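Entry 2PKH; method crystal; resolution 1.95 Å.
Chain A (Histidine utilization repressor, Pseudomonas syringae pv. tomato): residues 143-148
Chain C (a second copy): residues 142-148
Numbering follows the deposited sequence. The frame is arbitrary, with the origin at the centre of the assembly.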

# COMPACT_ATOMS: atom_id res chain seq x y z
N GLU A 143 -2.20 -10.86 7.63
CA GLU A 143 -0.79 -11.24 7.44
C GLU A 143 -0.34 -10.82 6.05
O GLU A 143 -1.06 -11.04 5.08
N GLY A 144 0.82 -10.23 5.91
CA GLY A 144 1.40 -10.13 4.53
C GLY A 144 2.87 -9.86 4.49
O GLY A 144 3.51 -9.67 5.52
N ARG A 145 3.41 -9.81 3.30
CA ARG A 145 4.82 -9.49 3.15
C ARG A 145 4.93 -8.72 1.84
O ARG A 145 4.21 -9.05 0.85
N PHE A 146 5.85 -7.75 1.83
CA PHE A 146 6.04 -6.92 0.66
C PHE A 146 7.39 -6.29 0.58
O PHE A 146 8.02 -5.99 1.59
N THR A 147 7.87 -6.13 -0.62
CA THR A 147 9.17 -5.51 -0.76
C THR A 147 9.03 -4.03 -0.45
O THR A 147 7.96 -3.46 -0.61
N LYS A 148 10.15 -3.45 -0.01
CA LYS A 148 10.34 -2.06 0.39
C LYS A 148 11.20 -1.46 -0.71
O LYS A 148 10.78 -0.51 -1.34
N LEU C 142 10.05 1.00 -11.21
CA LEU C 142 9.65 0.69 -9.85
C LEU C 142 9.40 -0.80 -9.86
O LEU C 142 8.77 -1.29 -10.81
N GLU C 143 9.84 -1.53 -8.85
CA GLU C 143 9.68 -2.99 -8.89
C GLU C 143 9.21 -3.42 -7.51
O GLU C 143 9.76 -2.93 -6.50
N GLY C 144 8.29 -4.36 -7.43
CA GLY C 144 8.03 -4.96 -6.12
C GLY C 144 7.28 -6.24 -6.14
O GLY C 144 6.79 -6.66 -7.20
N ARG C 145 7.15 -6.86 -4.97
CA ARG C 145 6.41 -8.12 -4.86
C ARG C 145 5.64 -8.07 -3.54
O ARG C 145 6.16 -7.54 -2.56
N PHE C 146 4.42 -8.60 -3.53
CA PHE C 146 3.51 -8.47 -2.40
C PHE C 146 2.63 -9.70 -2.25
O PHE C 146 2.14 -10.25 -3.26
N THR C 147 2.41 -10.16 -1.04
CA THR C 147 1.42 -11.24 -0.89
C THR C 147 -0.02 -10.66 -0.99
O THR C 147 -0.20 -9.42 -0.97
N LYS C 148 -1.00 -11.57 -1.11
CA LYS C 148 -2.37 -11.24 -1.47
C LYS C 148 -3.37 -11.81 -0.48
O LYS C 148 -3.04 -11.95 0.69

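The two strands run antiparallel, their N-to-C directions 176° apart and their axes 4.8 Å apart at closest approach, and they are bridged at A:Phe146 and C:Phe146, whose CA atoms lie 4.3 Å apart. Because the same residue from each copy meets at the centre, each contact on one flank has a near counterpart on the other.

Along chain C, C:Leu142 (chi1 m, chi2 t) stays out of reach of the chain A stretch and takes no part. C:Glu143, also m then t, points sideways; its contribution is its carbonyl, as water 2 donates to C:Glu143 O at 2.7 Å and lies 2.7 Å from A:Thr147 OG1, linking two atoms that are themselves 4.4 Å apart.

C:Gly144 leaves room for that threonine. Its CA lies 3.1 Å from A:Thr147 OG1, and an idealised CB would point toward chain A and come within 3.0 Å of the same oxygen, a tight approach.

C:Arg145 is bound through its backbone. C:Arg145 N donates to A:Thr147 OG1 (2.8 Å, 159° at the hydrogen), so a side-chain hydroxyl serves as acceptor for a strand amide, while A:Thr147 N donates to C:Arg145 O at 2.9 Å. A:Thr147, chi1 p, points toward chain C. The arginine side chain leaves sideways (t, t, p), and A:Thr147 CG2 covers one face of its guanidinium, 4.0 Å from C:Arg145 NH2; that nitrogen is hydrogen-bonded elsewhere in the structure.

At C:Phe146 the packing is limited to the start of the side chains. Both phenylalanines adopt chi1 p and set off sideways, with A:Phe146 CB and C:Phe146 CB 4.0 Å apart, but their ends lead away from the opposing strand. The backbones add CA-H...O contacts, C:Phe146 CA to A:Arg145 O at 3.4 Å and A:Phe146 CA to C:Arg145 O at 3.3 Å.

C:Thr147, chi1 p and pointing toward chain A, repeats the threonine arrangement. C:Thr147 OG1 accepts from A:Arg145 N (2.8 Å, 152°), and C:Thr147 N donates to A:Arg145 O (2.8 Å, 163°). Its CG2 lies over one face of the A:Arg145 guanidinium (t, t, p), 3.9 Å from A:Arg145 NH2, and its OG1 sits 3.2 Å from A:Gly144 CA. Water 1 accepts from C:Thr147 OG1 at 3.2 Å and donates to A:Glu143 O and to C:Lys148 O, both at 2.7 Å.

The side chain of C:Lys148 points away and makes no contact with chain A, so its carbonyl alone joins the water-mediated contact.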

# COMPACT_ATOMS: atom_id res chain seq x y z
CB GLU A 143 -0.64 -12.76 7.51
CG GLU A 143 -0.89 -13.41 8.87
CD GLU A 143 -0.95 -14.91 8.76
OE1 GLU A 143 0.03 -15.50 8.28
OE2 GLU A 143 -1.96 -15.52 9.15
CB ARG A 145 5.58 -10.81 3.04
CG ARG A 145 7.08 -10.73 2.79
CD ARG A 145 7.70 -12.10 3.11
NE ARG A 145 7.37 -13.12 2.12
CZ ARG A 145 6.31 -13.91 2.14
NH1 ARG A 145 5.41 -13.81 3.12
NH2 ARG A 145 6.13 -14.81 1.17
CB PHE A 146 4.86 -5.96 0.37
CG PHE A 146 4.55 -4.92 1.43
CD1 PHE A 146 3.33 -4.97 2.12
CD2 PHE A 146 5.41 -3.85 1.68
CE1 PHE A 146 2.98 -3.98 3.10
CE2 PHE A 146 5.09 -2.84 2.69
CZ PHE A 146 3.88 -2.91 3.39
CB THR A 147 9.76 -5.76 -2.15
OG1 THR A 147 8.76 -5.48 -3.11
CG2 THR A 147 10.15 -7.21 -2.31
CB LYS A 148 11.11 -2.00 1.72
CG LYS A 148 10.34 -2.62 2.86
CD LYS A 148 10.97 -2.44 4.24
CE LYS A 148 9.91 -2.03 5.28
NZ LYS A 148 9.27 -3.12 6.06
CB LEU C 142 8.36 1.42 -9.46
CG LEU C 142 8.34 2.94 -9.52
CD1 LEU C 142 6.91 3.47 -9.14
CD2 LEU C 142 9.49 3.54 -8.71
CB GLU C 143 11.04 -3.70 -9.13
CG GLU C 143 11.46 -3.68 -10.59
CD GLU C 143 12.75 -4.39 -10.87
OE1 GLU C 143 13.30 -5.02 -9.96
OE2 GLU C 143 13.23 -4.30 -12.02
CB ARG C 145 7.42 -9.26 -4.90
CG ARG C 145 6.93 -10.60 -4.48
CD ARG C 145 8.06 -11.61 -4.52
NE ARG C 145 8.92 -11.54 -3.33
CZ ARG C 145 10.21 -11.22 -3.34
NH1 ARG C 145 10.84 -10.94 -4.49
NH2 ARG C 145 10.87 -11.19 -2.20
CB PHE C 146 2.57 -7.31 -2.67
CG PHE C 146 1.97 -7.32 -4.08
CD1 PHE C 146 0.73 -7.97 -4.34
CD2 PHE C 146 2.61 -6.66 -5.15
CE1 PHE C 146 0.15 -7.98 -5.62
CE2 PHE C 146 2.04 -6.68 -6.46
CZ PHE C 146 0.80 -7.33 -6.67
CB THR C 147 1.58 -12.03 0.40
OG1 THR C 147 1.76 -11.09 1.46
CG2 THR C 147 2.80 -12.95 0.33
CB LYS C 148 -2.72 -11.87 -2.80
CG LYS C 148 -2.55 -10.98 -3.96
CD LYS C 148 -2.46 -11.80 -5.20
CE LYS C 148 -1.69 -10.99 -6.23
NZ LYS C 148 -2.51 -9.88 -6.79
O HOH W 1 -1.27 -10.83 2.43
O HOH W 2 9.34 -2.99 -3.81